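Local coordinates for Beta2-bungarotoxin (Bungarus multicinctus, PDB 1BUN), which probably serves as the Kunitz-type chain of a heterodimeric snake neurotoxin, joined to a phospholipase A2 partner that carries the acyl-hydrolase activity, at residues K30-F35 with K48-C53. Residues are numbered along the deposited sequence; the frame is centred on the assembly and turned at random.
Sequences KRCVQF and KSDHLC
Cys32, on strand 31-37 within residues 30-35, and Cys53, in the first turn of the helix begun within residues 48-53, join two backbones that share no hydrogen bond. The backbones come closest at Cys32 and Asp50, whose CA atoms are 6.1 Å apart. Ser49 is the N-cap residue, and the opening turn is closed by the bond from Cys53 N to Ser49 O, 2.9 Å long, which sets Cys53 one turn along on the flank that faces the strand.

The link itself is covalent: Cys32 SG and Cys53 SG are bonded at 2.0 Å, and the torsion about that bond, -87°, lies close to the relaxed right angle of a disulfide. The two half-cystines reach it differently. On the helix, SG of Cys53 extends anti to the backbone N (chi1 174°), whereas SG of Cys32 lies anti to its own carbonyl carbon, beside the backbone N (chi1 -73°). The bridge is buried, and Phe47 also packs on Cys53.

Asp50 supplies the other touch. One carboxylate oxygen, OD1, rests 3.2 Å from Cys32 CB, a van der Waals contact with the methylene rather than a polar bond. The other oxygen, OD2, is engaged in a salt bridge with Arg54 farther along the same helix, a pairing that probably favours the charged form of the carboxylate.

Across the sheet, Val33 and Phe35 pair through their backbones with Tyr24 and Ala22 of strand 20-26. Because strand 31-37 is paired in this way, the bridge ties the antiparallel hairpin, and not one strand alone, to helix 50-57 near the C-terminus, an arrangement characteristic of the small, disulfide-rich Kunitz (BPTI) fold, whose other two bridges here are Cys7-Cys57 and Cys16-Cys40.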
loop_
_atom_site.group_PDB
_atom_site.type_symbol
_atom_site.label_atom_id
_atom_site.label_comp_id
_atom_site.label_asym_id
_atom_site.label_seq_id
_atom_site.Cartn_x
_atom_site.Cartn_y
_atom_site.Cartn_z
ATOM N N LYS B 30 -23.355 -2.418 5.466
ATOM C CA LYS B 30 -21.961 -2.843 5.401
ATOM C C LYS B 30 -21.612 -3.354 4.003
ATOM O O LYS B 30 -20.877 -4.336 3.845
ATOM C CB LYS B 30 -21.669 -3.914 6.472
ATOM C CG LYS B 30 -22.109 -3.529 7.893
ATOM C CD LYS B 30 -21.319 -2.355 8.484
ATOM C CE LYS B 30 -20.078 -2.805 9.268
ATOM N NZ LYS B 30 -19.024 -3.477 8.437
ATOM N N ARG B 31 -22.119 -2.663 2.995
ATOM C CA ARG B 31 -21.888 -3.032 1.608
ATOM C C ARG B 31 -21.760 -1.776 0.754
ATOM O O ARG B 31 -22.145 -0.664 1.165
ATOM C CB ARG B 31 -23.102 -3.775 1.057
ATOM C CG ARG B 31 -23.155 -5.249 1.245
ATOM C CD ARG B 31 -24.422 -5.790 0.577
ATOM N NE ARG B 31 -25.640 -5.325 1.245
ATOM C CZ ARG B 31 -26.032 -5.709 2.463
ATOM N NH1 ARG B 31 -25.313 -6.579 3.164
ATOM N NH2 ARG B 31 -27.122 -5.186 3.005
ATOM N N CYS B 32 -21.237 -1.963 -0.447
ATOM C CA CYS B 32 -21.153 -0.890 -1.410
ATOM C C CYS B 32 -22.325 -1.208 -2.315
ATOM O O CYS B 32 -22.608 -2.376 -2.564
ATOM C CB CYS B 32 -19.877 -1.019 -2.200
ATOM S SG CYS B 32 -18.477 -0.566 -1.180
ATOM N N VAL B 33 -23.082 -0.215 -2.739
ATOM C CA VAL B 33 -24.182 -0.537 -3.635
ATOM C C VAL B 33 -24.116 0.375 -4.839
ATOM O O VAL B 33 -23.468 1.427 -4.766
ATOM C CB VAL B 33 -25.560 -0.475 -2.928
ATOM C CG1 VAL B 33 -25.687 -1.607 -1.943
ATOM C CG2 VAL B 33 -25.732 0.820 -2.203
ATOM N N GLN B 34 -24.688 -0.066 -5.961
ATOM C CA GLN B 34 -24.708 0.738 -7.190
ATOM C C GLN B 34 -25.727 1.893 -7.133
ATOM O O GLN B 34 -26.819 1.736 -6.570
ATOM C CB GLN B 34 -25.017 -0.148 -8.394
ATOM C CG GLN B 34 -24.872 0.559 -9.764
ATOM C CD GLN B 34 -25.006 -0.409 -10.961
ATOM O OE1 GLN B 34 -24.809 -0.015 -12.126
ATOM N NE2 GLN B 34 -25.350 -1.675 -10.676
ATOM N N PHE B 35 -25.353 3.053 -7.682
ATOM C CA PHE B 35 -26.238 4.224 -7.718
ATOM C C PHE B 35 -25.972 5.091 -8.951
ATOM O O PHE B 35 -24.990 4.872 -9.675
ATOM C CB PHE B 35 -26.156 5.051 -6.426
ATOM C CG PHE B 35 -24.988 5.996 -6.354
ATOM C CD1 PHE B 35 -23.689 5.540 -6.402
ATOM C CD2 PHE B 35 -25.194 7.348 -6.187
ATOM C CE1 PHE B 35 -22.607 6.430 -6.278
ATOM C CE2 PHE B 35 -24.111 8.235 -6.063
ATOM C CZ PHE B 35 -22.827 7.773 -6.109
ATOM N N LYS B 48 -15.585 4.077 -8.987
ATOM C CA LYS B 48 -15.797 3.392 -10.259
ATOM C C LYS B 48 -16.293 1.973 -10.087
ATOM O O LYS B 48 -16.953 1.459 -10.971
ATOM C CB LYS B 48 -14.514 3.266 -11.078
ATOM C CG LYS B 48 -13.513 4.405 -11.037
ATOM C CD LYS B 48 -12.177 3.925 -11.658
ATOM C CE LYS B 48 -11.047 4.952 -11.477
ATOM N NZ LYS B 48 -10.571 5.050 -10.069
ATOM N N SER B 49 -15.924 1.300 -9.004
ATOM C CA SER B 49 -16.368 -0.074 -8.829
ATOM C C SER B 49 -16.482 -0.581 -7.405
ATOM O O SER B 49 -15.999 0.050 -6.471
ATOM C CB SER B 49 -15.486 -1.019 -9.644
ATOM O OG SER B 49 -14.146 -1.018 -9.185
ATOM N N ASP B 50 -17.177 -1.706 -7.259
ATOM C CA ASP B 50 -17.399 -2.382 -5.978
ATOM C C ASP B 50 -16.074 -2.665 -5.260
ATOM O O ASP B 50 -15.893 -2.300 -4.105
ATOM C CB ASP B 50 -18.135 -3.714 -6.224
ATOM C CG ASP B 50 -18.782 -4.283 -4.962
ATOM O OD1 ASP B 50 -19.125 -3.508 -4.053
ATOM O OD2 ASP B 50 -18.966 -5.514 -4.867
ATOM N N HIS B 51 -15.137 -3.279 -5.975
ATOM C CA HIS B 51 -13.827 -3.624 -5.435
ATOM C C HIS B 51 -13.139 -2.411 -4.832
ATOM O O HIS B 51 -12.660 -2.460 -3.705
ATOM C CB HIS B 51 -12.945 -4.231 -6.532
ATOM C CG HIS B 51 -11.794 -5.022 -6.003
ATOM N ND1 HIS B 51 -10.628 -4.462 -5.524
ATOM C CD2 HIS B 51 -11.660 -6.363 -5.824
ATOM C CE1 HIS B 51 -9.842 -5.454 -5.070
ATOM N NE2 HIS B 51 -10.420 -6.632 -5.228
ATOM N N LEU B 52 -13.073 -1.335 -5.604
ATOM C CA LEU B 52 -12.475 -0.072 -5.173
ATOM C C LEU B 52 -13.212 0.479 -3.927
ATOM O O LEU B 52 -12.603 0.979 -2.957
ATOM C CB LEU B 52 -12.571 0.935 -6.325
ATOM C CG LEU B 52 -11.962 2.298 -6.017
ATOM C CD1 LEU B 52 -10.463 2.127 -5.805
ATOM C CD2 LEU B 52 -12.268 3.324 -7.106
ATOM N N CYS B 53 -14.536 0.383 -3.967
ATOM C CA CYS B 53 -15.372 0.847 -2.880
ATOM C C CYS B 53 -15.166 0.026 -1.604
ATOM O O CYS B 53 -15.045 0.612 -0.528
ATOM C CB CYS B 53 -16.843 0.823 -3.291
ATOM S SG CYS B 53 -17.957 1.236 -1.929
#